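Local coordinates for tyrosine-protein kinase receptor torso (Bombyx mori, PDB 5AOQ) that serves as the receptor tyrosine kinase for the neurohormone PTTH, whose binding stimulates MAPK signalling and helps initiate metamorphosis, at residues Y155-G167 / V228-P242. Residues are numbered along the deposited sequence; the frame is centred on the assembly and turned at random.
Sequences YNVTQEFKYIILG and VKGIHGTTKHKYKTP. With NAG (2-acetamido-2-deoxy-beta-D-glucopyranose), chain E; NAG (2-acetamido-2-deoxy-beta-D-glucopyranose), chain B.
Gln159 and His237 face each other across the beta sandwich of the second fibronectin type III domain, the domain of the Torso ectodomain involved in binding the PTTH dimer. Strands 159-167 and 233-240 belong to different sheets: their axes come no closer than 9.6 Å and cross at -33°, so side chains, not a backbone ladder, join them. The packed part runs from buried Val157, Thr235 and Val228 through Gln159 and His237 to the aromatic cluster. Val157 CG2 packs 4.1 Å from Val228 CG1, and Val157 N gives Thr235 OG1 a weak hydrogen bond of 3.5 Å. Gln159 CB lies 4.2 Å from the centroid of the His237 ring, only 5° off its normal, a CH-pi contact over the face. Extended beyond CG, the Gln159 chain slides past His237 and carries its amide to Val228. With CG anti to the backbone N (chi1 173°), the His237 ring also meets Phe161 rim to rim, the centroids 5.5 Å apart, and Tyr239 completes the aromatic cluster. Were His237 an alanine, Gln159 CB would probably lose the ring face it lies over, and the Phe161 rim its neighbour. Tyr239 OH is hydrogen-bonded to Asn193 OD1, outside the two segments.

The solvent side is looser: exposed Tyr155 and Asn156 lie beside the sugars. At the far end Pro242 CD sits over one face of the Tyr163 ring, 3.6 Å from Tyr163 CD2.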
# COMPACT_ATOMS: atom_id res chain seq x y z
N TYR A 155 -27.55 22.01 2.40
CA TYR A 155 -26.68 21.39 3.39
C TYR A 155 -26.56 19.89 3.12
O TYR A 155 -25.69 19.22 3.69
CB TYR A 155 -27.21 21.63 4.81
CG TYR A 155 -26.19 21.44 5.90
CD1 TYR A 155 -25.34 22.47 6.28
CD2 TYR A 155 -26.07 20.22 6.56
CE1 TYR A 155 -24.40 22.30 7.28
CE2 TYR A 155 -25.13 20.04 7.57
CZ TYR A 155 -24.30 21.08 7.92
OH TYR A 155 -23.37 20.91 8.92
N ASN A 156 -27.43 19.37 2.26
CA ASN A 156 -27.42 17.95 1.91
C ASN A 156 -27.94 17.67 0.50
O ASN A 156 -29.10 17.96 0.20
CB ASN A 156 -28.25 17.16 2.92
CG ASN A 156 -28.01 15.67 2.85
OD1 ASN A 156 -27.97 15.09 1.76
ND2 ASN A 156 -27.85 15.03 4.00
N VAL A 157 -27.11 17.08 -0.34
CA VAL A 157 -27.48 16.81 -1.73
C VAL A 157 -28.50 15.67 -1.82
O VAL A 157 -28.42 14.70 -1.07
CB VAL A 157 -26.24 16.46 -2.59
CG1 VAL A 157 -25.32 17.67 -2.74
CG2 VAL A 157 -25.49 15.26 -2.03
N THR A 158 -29.46 15.81 -2.72
CA THR A 158 -30.50 14.80 -2.93
C THR A 158 -30.32 14.18 -4.31
O THR A 158 -30.24 14.88 -5.32
CB THR A 158 -31.92 15.39 -2.80
OG1 THR A 158 -32.08 16.48 -3.72
CG2 THR A 158 -32.16 15.88 -1.38
N GLN A 159 -30.28 12.85 -4.34
CA GLN A 159 -29.81 12.12 -5.51
C GLN A 159 -30.93 11.38 -6.23
O GLN A 159 -31.73 10.68 -5.61
CB GLN A 159 -28.74 11.11 -5.09
CG GLN A 159 -27.79 11.64 -4.02
CD GLN A 159 -26.81 10.59 -3.54
OE1 GLN A 159 -26.80 9.46 -4.03
NE2 GLN A 159 -25.99 10.95 -2.56
N GLU A 160 -30.97 11.54 -7.55
CA GLU A 160 -31.83 10.73 -8.40
C GLU A 160 -30.95 9.77 -9.19
O GLU A 160 -29.76 10.04 -9.39
CB GLU A 160 -32.67 11.60 -9.33
CG GLU A 160 -31.90 12.25 -10.47
CD GLU A 160 -32.78 13.12 -11.35
OE1 GLU A 160 -33.84 13.57 -10.87
OE2 GLU A 160 -32.42 13.33 -12.53
N PHE A 161 -31.53 8.67 -9.63
CA PHE A 161 -30.77 7.62 -10.29
C PHE A 161 -31.62 6.87 -11.31
O PHE A 161 -32.83 6.75 -11.16
CB PHE A 161 -30.22 6.65 -9.25
CG PHE A 161 -31.19 6.35 -8.14
CD1 PHE A 161 -32.12 5.34 -8.27
CD2 PHE A 161 -31.18 7.10 -6.98
CE1 PHE A 161 -33.02 5.07 -7.25
CE2 PHE A 161 -32.08 6.84 -5.96
CZ PHE A 161 -33.00 5.82 -6.10
N LYS A 162 -30.96 6.37 -12.36
CA LYS A 162 -31.63 5.60 -13.39
C LYS A 162 -30.80 4.36 -13.72
O LYS A 162 -29.58 4.37 -13.59
CB LYS A 162 -31.84 6.43 -14.65
CG LYS A 162 -32.83 7.57 -14.48
CD LYS A 162 -32.98 8.37 -15.77
CE LYS A 162 -34.06 9.43 -15.64
NZ LYS A 162 -34.15 10.29 -16.86
N TYR A 163 -31.49 3.29 -14.13
CA TYR A 163 -30.82 2.04 -14.45
C TYR A 163 -31.19 1.56 -15.84
O TYR A 163 -32.27 1.87 -16.35
CB TYR A 163 -31.20 0.97 -13.42
CG TYR A 163 -31.00 1.43 -12.00
CD1 TYR A 163 -29.77 1.30 -11.37
CD2 TYR A 163 -32.04 2.02 -11.29
CE1 TYR A 163 -29.58 1.73 -10.08
CE2 TYR A 163 -31.86 2.45 -10.00
CZ TYR A 163 -30.63 2.30 -9.39
OH TYR A 163 -30.45 2.74 -8.10
N ILE A 164 -30.28 0.81 -16.45
CA ILE A 164 -30.52 0.21 -17.75
C ILE A 164 -29.96 -1.20 -17.75
O ILE A 164 -28.78 -1.42 -17.46
CB ILE A 164 -29.89 1.05 -18.88
CG1 ILE A 164 -30.51 2.45 -18.90
CG2 ILE A 164 -30.09 0.35 -20.23
CD1 ILE A 164 -29.91 3.39 -19.93
N ILE A 165 -30.82 -2.16 -18.06
CA ILE A 165 -30.42 -3.55 -18.19
C ILE A 165 -29.97 -3.82 -19.62
O ILE A 165 -30.55 -3.28 -20.57
CB ILE A 165 -31.56 -4.52 -17.80
CG1 ILE A 165 -31.06 -5.96 -17.82
CG2 ILE A 165 -32.77 -4.34 -18.72
CD1 ILE A 165 -32.02 -6.96 -17.20
N LEU A 166 -28.95 -4.65 -19.76
CA LEU A 166 -28.37 -4.96 -21.07
C LEU A 166 -28.18 -6.47 -21.22
O LEU A 166 -27.84 -7.16 -20.25
CB LEU A 166 -27.03 -4.24 -21.25
CG LEU A 166 -27.08 -2.72 -21.09
CD1 LEU A 166 -25.68 -2.14 -21.04
CD2 LEU A 166 -27.89 -2.08 -22.21
N GLY A 167 -28.39 -6.95 -22.43
CA GLY A 167 -28.35 -8.37 -22.73
C GLY A 167 -27.13 -8.76 -23.55
O GLY A 167 -26.87 -8.21 -24.61
N VAL A 228 -21.83 10.49 -1.26
CA VAL A 228 -21.44 11.64 -2.06
C VAL A 228 -20.86 12.74 -1.16
O VAL A 228 -21.58 13.37 -0.39
CB VAL A 228 -22.63 12.22 -2.86
CG1 VAL A 228 -22.22 13.47 -3.63
CG2 VAL A 228 -23.18 11.17 -3.81
N LYS A 229 -19.55 12.93 -1.28
CA LYS A 229 -18.84 13.98 -0.55
C LYS A 229 -18.74 15.24 -1.39
O LYS A 229 -18.26 15.20 -2.53
CB LYS A 229 -17.45 13.50 -0.15
CG LYS A 229 -16.59 14.54 0.56
CD LYS A 229 -17.12 14.87 1.94
CE LYS A 229 -16.29 15.95 2.61
NZ LYS A 229 -16.69 16.17 4.03
N GLY A 230 -19.21 16.36 -0.84
CA GLY A 230 -19.16 17.64 -1.53
C GLY A 230 -18.88 18.79 -0.58
O GLY A 230 -18.55 18.58 0.58
N ILE A 231 -19.03 20.01 -1.09
CA ILE A 231 -18.77 21.22 -0.32
C ILE A 231 -19.62 21.26 0.95
O ILE A 231 -19.21 21.81 1.97
CB ILE A 231 -19.04 22.49 -1.15
CG1 ILE A 231 -18.71 23.75 -0.34
CG2 ILE A 231 -20.49 22.53 -1.62
CD1 ILE A 231 -18.74 25.03 -1.14
N HIS A 232 -20.81 20.68 0.88
CA HIS A 232 -21.75 20.68 2.00
C HIS A 232 -21.55 19.47 2.90
O HIS A 232 -22.32 19.24 3.83
CB HIS A 232 -23.18 20.73 1.48
CG HIS A 232 -23.45 21.89 0.57
ND1 HIS A 232 -23.51 23.19 1.02
CD2 HIS A 232 -23.69 21.94 -0.76
CE1 HIS A 232 -23.76 24.00 0.01
NE2 HIS A 232 -23.87 23.26 -1.09
N GLY A 233 -20.50 18.69 2.62
CA GLY A 233 -20.17 17.54 3.44
C GLY A 233 -20.51 16.22 2.78
O GLY A 233 -20.69 16.16 1.56
N THR A 234 -20.59 15.17 3.59
CA THR A 234 -20.88 13.83 3.09
C THR A 234 -22.38 13.56 3.10
O THR A 234 -23.07 13.88 4.07
CB THR A 234 -20.18 12.75 3.93
OG1 THR A 234 -18.77 13.03 4.00
CG2 THR A 234 -20.39 11.37 3.31
N THR A 235 -22.87 12.96 2.02
CA THR A 235 -24.25 12.51 1.94
C THR A 235 -24.30 11.02 1.65
O THR A 235 -24.03 10.59 0.53
CB THR A 235 -25.04 13.27 0.86
OG1 THR A 235 -25.11 14.66 1.19
CG2 THR A 235 -26.45 12.71 0.73
N LYS A 236 -24.63 10.25 2.68
CA LYS A 236 -24.79 8.81 2.53
C LYS A 236 -26.19 8.52 2.02
O LYS A 236 -27.18 9.02 2.57
CB LYS A 236 -24.52 8.09 3.86
CG LYS A 236 -23.27 8.58 4.57
CD LYS A 236 -22.83 7.61 5.66
CE LYS A 236 -21.67 8.17 6.47
NZ LYS A 236 -22.13 9.07 7.56
N HIS A 237 -26.27 7.70 0.98
CA HIS A 237 -27.53 7.48 0.27
C HIS A 237 -27.72 6.00 -0.07
O HIS A 237 -27.12 5.49 -1.01
CB HIS A 237 -27.57 8.32 -1.00
CG HIS A 237 -28.74 8.04 -1.88
ND1 HIS A 237 -30.00 8.54 -1.64
CD2 HIS A 237 -28.84 7.31 -3.02
CE1 HIS A 237 -30.82 8.13 -2.58
NE2 HIS A 237 -30.14 7.38 -3.43
N LYS A 238 -28.56 5.33 0.71
CA LYS A 238 -28.90 3.94 0.44
C LYS A 238 -29.88 3.85 -0.72
O LYS A 238 -30.69 4.75 -0.92
CB LYS A 238 -29.50 3.26 1.68
CG LYS A 238 -28.52 3.07 2.82
CD LYS A 238 -29.18 2.33 3.98
CE LYS A 238 -28.20 2.10 5.12
NZ LYS A 238 -28.84 1.39 6.27
N TYR A 239 -29.79 2.77 -1.49
CA TYR A 239 -30.70 2.56 -2.61
C TYR A 239 -30.66 1.10 -3.06
O TYR A 239 -29.63 0.45 -2.97
CB TYR A 239 -30.34 3.49 -3.77
CG TYR A 239 -29.03 3.15 -4.44
CD1 TYR A 239 -27.83 3.65 -3.96
CD2 TYR A 239 -28.99 2.32 -5.56
CE1 TYR A 239 -26.63 3.35 -4.57
CE2 TYR A 239 -27.80 2.01 -6.18
CZ TYR A 239 -26.62 2.53 -5.68
OH TYR A 239 -25.43 2.22 -6.29
N LYS A 240 -31.80 0.61 -3.54
CA LYS A 240 -31.92 -0.78 -3.98
C LYS A 240 -32.11 -0.84 -5.49
O LYS A 240 -32.90 -0.08 -6.05
CB LYS A 240 -33.08 -1.46 -3.25
CG LYS A 240 -33.17 -2.96 -3.47
CD LYS A 240 -34.36 -3.55 -2.72
CE LYS A 240 -34.43 -5.06 -2.88
NZ LYS A 240 -33.25 -5.75 -2.30
N THR A 241 -31.40 -1.75 -6.14
CA THR A 241 -31.53 -1.93 -7.58
C THR A 241 -32.88 -2.57 -7.91
O THR A 241 -33.33 -3.47 -7.20
CB THR A 241 -30.40 -2.79 -8.16
OG1 THR A 241 -30.38 -4.07 -7.51
CG2 THR A 241 -29.05 -2.11 -7.97
N PRO A 242 -33.52 -2.11 -8.99
CA PRO A 242 -34.89 -2.55 -9.29
C PRO A 242 -35.00 -4.04 -9.61
O PRO A 242 -34.00 -4.69 -9.89
CB PRO A 242 -35.27 -1.71 -10.52
CG PRO A 242 -33.97 -1.40 -11.17
CD PRO A 242 -32.99 -1.24 -10.05
C1 NAG E . -31.25 19.78 -3.21
C2 NAG E . -30.46 20.72 -2.30
C3 NAG E . -30.85 20.51 -0.84
C4 NAG E . -32.36 20.55 -0.66
C5 NAG E . -33.06 19.66 -1.68
C6 NAG E . -34.57 19.81 -1.67
C7 NAG E . -28.21 21.40 -3.07
C8 NAG E . -26.76 21.02 -3.14
N2 NAG E . -29.02 20.52 -2.47
O3 NAG E . -30.24 21.51 -0.04
O4 NAG E . -32.69 20.04 0.63
O5 NAG E . -32.63 19.99 -3.00
O6 NAG E . -35.00 20.79 -0.74
O7 NAG E . -28.63 22.45 -3.55
C1 NAG B . -32.92 21.06 1.63
C2 NAG B . -34.05 20.60 2.54
C3 NAG B . -34.35 21.68 3.57
C4 NAG B . -33.09 22.04 4.34
C5 NAG B . -31.94 22.38 3.38
C6 NAG B . -30.62 22.55 4.09
C7 NAG B . -36.11 19.32 2.12
C8 NAG B . -37.28 19.12 1.21
N2 NAG B . -35.25 20.28 1.77
O3 NAG B . -35.35 21.21 4.47
O4 NAG B . -33.33 23.16 5.18
O5 NAG B . -31.76 21.33 2.41
O6 NAG B . -29.57 22.87 3.18
O7 NAG B . -35.95 18.64 3.13